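Cytochrome C2 (Paracoccus denitrificans, PDB 1COT) binds heme c covalently and probably serves as an electron carrier, cycling the heme iron between its ferrous and ferric states. Local coordinates at residues E9-F12 with N13-K16; A48-G52 with F53-E57. All coordinates share one frame; numbering follows the deposited sequence.

Contact 1 (E9-F12 with N13-K16). With HEC (heme c), chain B.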
loop_
_atom_site.group_PDB
_atom_site.type_symbol
_atom_site.label_atom_id
_atom_site.label_comp_id
_atom_site.label_asym_id
_atom_site.label_seq_id
_atom_site.Cartn_x
_atom_site.Cartn_y
_atom_site.Cartn_z
ATOM N N GLU A 9 12.198 2.684 -6.775
ATOM C CA GLU A 9 12.052 4.107 -6.560
ATOM C C GLU A 9 11.528 4.793 -7.817
ATOM O O GLU A 9 10.739 5.732 -7.778
ATOM C CB GLU A 9 13.370 4.729 -6.110
ATOM C CG GLU A 9 13.259 6.260 -6.145
ATOM C CD GLU A 9 14.366 6.937 -5.396
ATOM O OE1 GLU A 9 15.398 6.154 -5.187
ATOM O OE2 GLU A 9 14.301 8.091 -5.008
ATOM N N LYS A 10 11.968 4.306 -8.969
ATOM C CA LYS A 10 11.518 4.870 -10.225
ATOM C C LYS A 10 10.069 4.451 -10.446
ATOM O O LYS A 10 9.233 5.231 -10.900
ATOM C CB LYS A 10 12.299 4.307 -11.394
ATOM C CG LYS A 10 13.746 4.735 -11.458
ATOM C CD LYS A 10 14.376 4.210 -12.730
ATOM C CE LYS A 10 15.592 3.339 -12.475
ATOM N NZ LYS A 10 16.777 3.794 -13.218
ATOM N N GLU A 11 9.756 3.198 -10.133
ATOM C CA GLU A 11 8.392 2.715 -10.306
ATOM C C GLU A 11 7.403 3.538 -9.486
ATOM O O GLU A 11 6.244 3.738 -9.855
ATOM C CB GLU A 11 8.238 1.238 -9.855
ATOM C CG GLU A 11 8.933 0.167 -10.715
ATOM C CD GLU A 11 8.554 0.136 -12.167
ATOM O OE1 GLU A 11 7.504 0.858 -12.482
ATOM O OE2 GLU A 11 9.167 -0.523 -12.995
ATOM N N PHE A 12 7.888 4.028 -8.345
ATOM C CA PHE A 12 7.113 4.836 -7.420
ATOM C C PHE A 12 6.578 6.097 -8.062
ATOM O O PHE A 12 5.633 6.718 -7.569
ATOM C CB PHE A 12 7.893 5.133 -6.130
ATOM C CG PHE A 12 6.916 5.495 -5.051
ATOM C CD1 PHE A 12 6.203 4.496 -4.398
ATOM C CD2 PHE A 12 6.701 6.833 -4.722
ATOM C CE1 PHE A 12 5.286 4.856 -3.409
ATOM C CE2 PHE A 12 5.791 7.189 -3.728
ATOM C CZ PHE A 12 5.074 6.192 -3.065
ATOM N N ASN A 13 7.170 6.492 -9.197
ATOM C CA ASN A 13 6.669 7.668 -9.859
ATOM C C ASN A 13 5.226 7.437 -10.279
ATOM O O ASN A 13 4.478 8.390 -10.497
ATOM C CB ASN A 13 7.498 8.092 -11.066
ATOM C CG ASN A 13 8.818 8.684 -10.615
ATOM O OD1 ASN A 13 8.886 9.378 -9.586
ATOM N ND2 ASN A 13 9.868 8.382 -11.368
ATOM N N LYS A 14 4.819 6.175 -10.388
ATOM C CA LYS A 14 3.446 5.868 -10.766
ATOM C C LYS A 14 2.527 6.025 -9.577
ATOM O O LYS A 14 1.303 6.151 -9.728
ATOM C CB LYS A 14 3.313 4.401 -11.160
ATOM C CG LYS A 14 3.591 4.215 -12.625
ATOM C CD LYS A 14 4.840 3.393 -12.824
ATOM C CE LYS A 14 5.185 3.338 -14.293
ATOM N NZ LYS A 14 6.549 2.855 -14.496
ATOM N N CYS A 15 3.098 5.993 -8.379
ATOM C CA CYS A 15 2.300 6.083 -7.164
ATOM C C CYS A 15 2.245 7.433 -6.513
ATOM O O CYS A 15 1.299 7.769 -5.798
ATOM C CB CYS A 15 2.949 5.197 -6.091
ATOM S SG CYS A 15 3.388 3.560 -6.738
ATOM N N LYS A 16 3.294 8.190 -6.762
ATOM C CA LYS A 16 3.427 9.486 -6.164
ATOM C C LYS A 16 2.331 10.522 -6.280
ATOM O O LYS A 16 2.206 11.409 -5.434
ATOM C CB LYS A 16 4.846 9.958 -6.092
ATOM C CG LYS A 16 5.266 10.711 -7.339
ATOM C CD LYS A 16 6.735 11.029 -7.249
ATOM C CE LYS A 16 7.142 12.138 -8.191
ATOM N NZ LYS A 16 8.585 12.410 -8.173
HETATM FE FE HEC B . -2.457 3.408 -3.592
HETATM C CHA HEC B . -4.106 2.654 -0.763
HETATM C CHB HEC B . -0.030 1.222 -2.793
HETATM C CHC HEC B . -0.795 4.166 -6.456
HETATM C CHD HEC B . -4.800 5.716 -4.381
HETATM N NA HEC B . -2.123 2.169 -2.101
HETATM C C1A HEC B . -2.947 2.011 -0.993
HETATM C C2A HEC B . -2.365 1.028 -0.107
HETATM C C3A HEC B . -1.213 0.607 -0.660
HETATM C C4A HEC B . -1.067 1.320 -1.889
HETATM C CMA HEC B . -0.240 -0.420 -0.129
HETATM C CAA HEC B . -2.974 0.578 1.193
HETATM C CBA HEC B . -2.409 1.443 2.330
HETATM C CGA HEC B . -2.831 1.067 3.753
HETATM O O1A HEC B . -2.665 1.991 4.501
HETATM O O2A HEC B . -3.268 0.003 4.119
HETATM N NB HEC B . -0.796 2.822 -4.470
HETATM C C1B HEC B . 0.091 1.944 -3.929
HETATM C C2B HEC B . 1.195 1.815 -4.829
HETATM C C3B HEC B . 0.959 2.630 -5.845
HETATM C C4B HEC B . -0.278 3.245 -5.622
HETATM C CMB HEC B . 2.374 0.855 -4.583
HETATM C CAB HEC B . 1.771 2.746 -7.071
HETATM C CBB HEC B . 2.083 1.555 -7.932
HETATM N NC HEC B . -2.722 4.624 -5.095
HETATM C C1C HEC B . -1.937 4.834 -6.197
HETATM C C2C HEC B . -2.501 5.868 -7.038
HETATM C C3C HEC B . -3.626 6.308 -6.433
HETATM C C4C HEC B . -3.748 5.549 -5.228
HETATM C CMC HEC B . -1.906 6.344 -8.359
HETATM C CAC HEC B . -4.593 7.381 -6.857
HETATM C CBC HEC B . -5.004 7.770 -8.241
HETATM N ND HEC B . -4.148 4.036 -2.760
HETATM C C1D HEC B . -4.971 5.021 -3.244
HETATM C C2D HEC B . -6.080 5.198 -2.326
HETATM C C3D HEC B . -5.848 4.340 -1.314
HETATM C C4D HEC B . -4.664 3.608 -1.589
HETATM C CMD HEC B . -7.238 6.154 -2.500
HETATM C CAD HEC B . -6.752 4.067 -0.175
HETATM C CBD HEC B . -7.562 2.835 -0.686
HETATM C CGD HEC B . -8.845 2.521 -0.012
HETATM O O1D HEC B . -9.251 3.077 0.980
HETATM O O2D HEC B . -9.497 1.587 -0.546
HETATM O O HOH W 1 9.955 8.197 -6.968
HETATM O O HOH W 2 7.772 5.389 -13.541
#
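From K10 to K16 the backbone keeps turning as helix 5-11 runs on into a loop: N13 N bonds to K10 O, K14 N to E11 O, and F12 O is gripped twice, by C15 N and by K16 N, the latter at 2.9 Å and almost in line with the carbonyl. On the flank of this turn the E11 and K14 side chains run alongside each other in the same direction. A bend at chi2 (-57°) folds the E11 carboxylate back, and K14 NZ meets OE1 on its syn side at 3.0 Å, 27° out of the carboxylate plane, in a salt bridge. A water accepts from K14 NZ and donates to K10 O, while a second water donates to both E9 O and N13 OD1. Inside, the F12 ring carries C15: CB sits over one face, 3.7 Å from the ring centroid, in a CH-pi contact, and SG stands obliquely at 4.4 Å from the same centroid. K16 CB approaches obliquely, 3.8 Å from F12 CE2. C15 opens the CXXCH motif of c-type cytochromes, and its SG is bonded to heme CAB at 1.8 Å. An alanine in place of F12 would take away the face under C15 CB and would probably leave a gap beside the thioether linkage. The F12 ring also lies near the axial ligand H19 and touches I30 and L39 in loops, while V111 and L115 of helix 108-117 pack on it, joining the end of helix 5-11 to that C-terminal helix.

Contact 2 (A48-G52 with F53-E57); sequences ASEEG and FKYGE. With HEC (heme c), chain B.
A48 and Y55 meet backbone against ring: A48 CA stands over one face of Y55, 3.5 Å from the ring centroid, in a CH-pi contact, and A48 CB adds apolar packing against CG. The opposite face takes the edge of F53, whose CD2 lies over the ring centre, so the buried tyrosine is held flat between the two. F53 CE2 lies 3.6 Å from heme CAD. The E50 chain passes at a slant across F53: with CG anti to the backbone N (chi1 151°), it lays CG 3.4 Å from F53 CB, and the carboxylate stands nearly upright to the phenyl plane. E50 OE1 is hydrogen-bonded to N38 N.

Among the hydrogen bonds, Y55 OH has two partners near the ring plane: it donates to heme O1A at 2.6 Å and accepts from E50 N at 3.0 Å. A48 N donates to O2A of the same propionate, and G56 N to O1D of the other at 2.6 Å. The three propionate donors would probably help offset the negative charge. A long bond from F53 N to E50 O, 3.3 Å, closes a type II turn with G52 at positive phi.

In the fold this loop lines the propionate side of the heme pocket and leads into helix 57-65: G56 is its N-cap residue, I59 and L60 touch A48, and L60 also reaches Y55. P37 packs on E50, F53 and Y55.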
loop_
_atom_site.group_PDB
_atom_site.type_symbol
_atom_site.label_atom_id
_atom_site.label_comp_id
_atom_site.label_asym_id
_atom_site.label_seq_id
_atom_site.Cartn_x
_atom_site.Cartn_y
_atom_site.Cartn_z
ATOM N N ALA A 48 -4.953 -0.684 6.526
ATOM C CA ALA A 48 -5.815 0.480 6.725
ATOM C C ALA A 48 -5.685 1.037 8.125
ATOM O O ALA A 48 -6.682 1.176 8.834
ATOM C CB ALA A 48 -7.265 0.093 6.457
ATOM N N SER A 49 -4.461 1.355 8.526
ATOM C CA SER A 49 -4.289 1.874 9.868
ATOM C C SER A 49 -3.763 3.293 9.919
ATOM O O SER A 49 -3.463 3.785 11.008
ATOM C CB SER A 49 -3.487 0.940 10.756
ATOM O OG SER A 49 -2.170 0.848 10.262
ATOM N N GLU A 50 -3.644 3.965 8.760
ATOM C CA GLU A 50 -3.150 5.342 8.742
ATOM C C GLU A 50 -4.164 6.240 9.447
ATOM O O GLU A 50 -5.359 6.251 9.151
ATOM C CB GLU A 50 -2.695 5.935 7.389
ATOM C CG GLU A 50 -2.866 7.468 7.299
ATOM C CD GLU A 50 -1.954 8.160 6.319
ATOM O OE1 GLU A 50 -0.805 7.544 6.205
ATOM O OE2 GLU A 50 -2.242 9.173 5.705
ATOM N N GLU A 51 -3.650 6.983 10.411
ATOM C CA GLU A 51 -4.443 7.896 11.204
ATOM C C GLU A 51 -4.940 9.068 10.374
ATOM O O GLU A 51 -4.172 9.684 9.638
ATOM C CB GLU A 51 -3.545 8.367 12.365
ATOM C CG GLU A 51 -4.260 9.123 13.492
ATOM C CD GLU A 51 -3.257 9.712 14.449
ATOM O OE1 GLU A 51 -2.055 9.575 14.323
ATOM O OE2 GLU A 51 -3.825 10.371 15.426
ATOM N N GLY A 52 -6.226 9.362 10.521
ATOM C CA GLY A 52 -6.832 10.456 9.795
ATOM C C GLY A 52 -7.137 10.119 8.344
ATOM O O GLY A 52 -7.789 10.910 7.656
ATOM N N PHE A 53 -6.676 8.962 7.861
ATOM C CA PHE A 53 -6.954 8.597 6.483
ATOM C C PHE A 53 -8.337 7.986 6.403
ATOM O O PHE A 53 -8.688 7.096 7.174
ATOM C CB PHE A 53 -5.897 7.692 5.826
ATOM C CG PHE A 53 -6.196 7.626 4.350
ATOM C CD1 PHE A 53 -5.733 8.643 3.515
ATOM C CD2 PHE A 53 -6.960 6.575 3.840
ATOM C CE1 PHE A 53 -6.036 8.588 2.155
ATOM C CE2 PHE A 53 -7.266 6.496 2.482
ATOM C CZ PHE A 53 -6.800 7.527 1.663
ATOM N N LYS A 54 -9.132 8.472 5.453
ATOM C CA LYS A 54 -10.483 7.966 5.269
ATOM C C LYS A 54 -10.447 6.847 4.240
ATOM O O LYS A 54 -10.550 7.073 3.035
ATOM C CB LYS A 54 -11.466 9.048 4.820
ATOM C CG LYS A 54 -12.365 9.602 5.917
ATOM C CD LYS A 54 -12.747 11.060 5.686
ATOM C CE LYS A 54 -11.545 11.989 5.636
ATOM N NZ LYS A 54 -11.885 13.395 5.883
ATOM N N TYR A 55 -10.299 5.639 4.734
ATOM C CA TYR A 55 -10.241 4.483 3.873
ATOM C C TYR A 55 -11.591 4.082 3.315
ATOM O O TYR A 55 -12.632 4.434 3.869
ATOM C CB TYR A 55 -9.762 3.328 4.754
ATOM C CG TYR A 55 -8.289 3.405 5.065
ATOM C CD1 TYR A 55 -7.357 3.025 4.096
ATOM C CD2 TYR A 55 -7.830 3.835 6.311
ATOM C CE1 TYR A 55 -5.993 3.077 4.373
ATOM C CE2 TYR A 55 -6.470 3.891 6.613
ATOM C CZ TYR A 55 -5.556 3.507 5.631
ATOM O OH TYR A 55 -4.219 3.553 5.896
ATOM N N GLY A 56 -11.569 3.316 2.235
ATOM C CA GLY A 56 -12.796 2.851 1.637
ATOM C C GLY A 56 -13.369 1.711 2.476
ATOM O O GLY A 56 -12.701 1.134 3.334
ATOM N N GLU A 57 -14.617 1.391 2.189
ATOM C CA GLU A 57 -15.329 0.354 2.897
ATOM C C GLU A 57 -14.736 -1.045 2.786
ATOM O O GLU A 57 -14.656 -1.814 3.754
ATOM C CB GLU A 57 -16.845 0.464 2.634
ATOM C CG GLU A 57 -17.551 1.649 3.377
ATOM C CD GLU A 57 -17.404 1.684 4.889
ATOM O OE1 GLU A 57 -17.552 0.521 5.460
ATOM O OE2 GLU A 57 -17.175 2.711 5.504
HETATM FE FE HEC B . -2.457 3.408 -3.592
HETATM C CHA HEC B . -4.106 2.654 -0.763
HETATM C CHB HEC B . -0.030 1.222 -2.793
HETATM C CHC HEC B . -0.795 4.166 -6.456
HETATM C CHD HEC B . -4.800 5.716 -4.381
HETATM N NA HEC B . -2.123 2.169 -2.101
HETATM C C1A HEC B . -2.947 2.011 -0.993
HETATM C C2A HEC B . -2.365 1.028 -0.107
HETATM C C3A HEC B . -1.213 0.607 -0.660
HETATM C C4A HEC B . -1.067 1.320 -1.889
HETATM C CMA HEC B . -0.240 -0.420 -0.129
HETATM C CAA HEC B . -2.974 0.578 1.193
HETATM C CBA HEC B . -2.409 1.443 2.330
HETATM C CGA HEC B . -2.831 1.067 3.753
HETATM O O1A HEC B . -2.665 1.991 4.501
HETATM O O2A HEC B . -3.268 0.003 4.119
HETATM N NB HEC B . -0.796 2.822 -4.470
HETATM C C1B HEC B . 0.091 1.944 -3.929
HETATM C C2B HEC B . 1.195 1.815 -4.829
HETATM C C3B HEC B . 0.959 2.630 -5.845
HETATM C C4B HEC B . -0.278 3.245 -5.622
HETATM C CMB HEC B . 2.374 0.855 -4.583
HETATM C CAB HEC B . 1.771 2.746 -7.071
HETATM C CBB HEC B . 2.083 1.555 -7.932
HETATM N NC HEC B . -2.722 4.624 -5.095
HETATM C C1C HEC B . -1.937 4.834 -6.197
HETATM C C2C HEC B . -2.501 5.868 -7.038
HETATM C C3C HEC B . -3.626 6.308 -6.433
HETATM C C4C HEC B . -3.748 5.549 -5.228
HETATM C CMC HEC B . -1.906 6.344 -8.359
HETATM C CAC HEC B . -4.593 7.381 -6.857
HETATM C CBC HEC B . -5.004 7.770 -8.241
HETATM N ND HEC B . -4.148 4.036 -2.760
HETATM C C1D HEC B . -4.971 5.021 -3.244
HETATM C C2D HEC B . -6.080 5.198 -2.326
HETATM C C3D HEC B . -5.848 4.340 -1.314
HETATM C C4D HEC B . -4.664 3.608 -1.589
HETATM C CMD HEC B . -7.238 6.154 -2.500
HETATM C CAD HEC B . -6.752 4.067 -0.175
HETATM C CBD HEC B . -7.562 2.835 -0.686
HETATM C CGD HEC B . -8.845 2.521 -0.012
HETATM O O1D HEC B . -9.251 3.077 0.980
HETATM O O2D HEC B . -9.497 1.587 -0.546
#

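How the contacts relate
From the N terminus, contact 1 comes first, where helix 5-11 passes into the loop that leads to strand 21-22; contact 2 follows in the loop between that strand and helix 57-65. Each closes a local turn of the chain, and contact 1 is complete before contact 2 begins, so they stand in series and neither nest nor cross. Their centres lie about 21 Å apart, with the middle of the molecule between them, and they do not touch. Heme c joins them: residues 9-16 tether it through a thioether, whereas residues 48-57 bind its propionates. Contact 1 thus links the terminal helices to the heme, and contact 2 links it to helix 57-65.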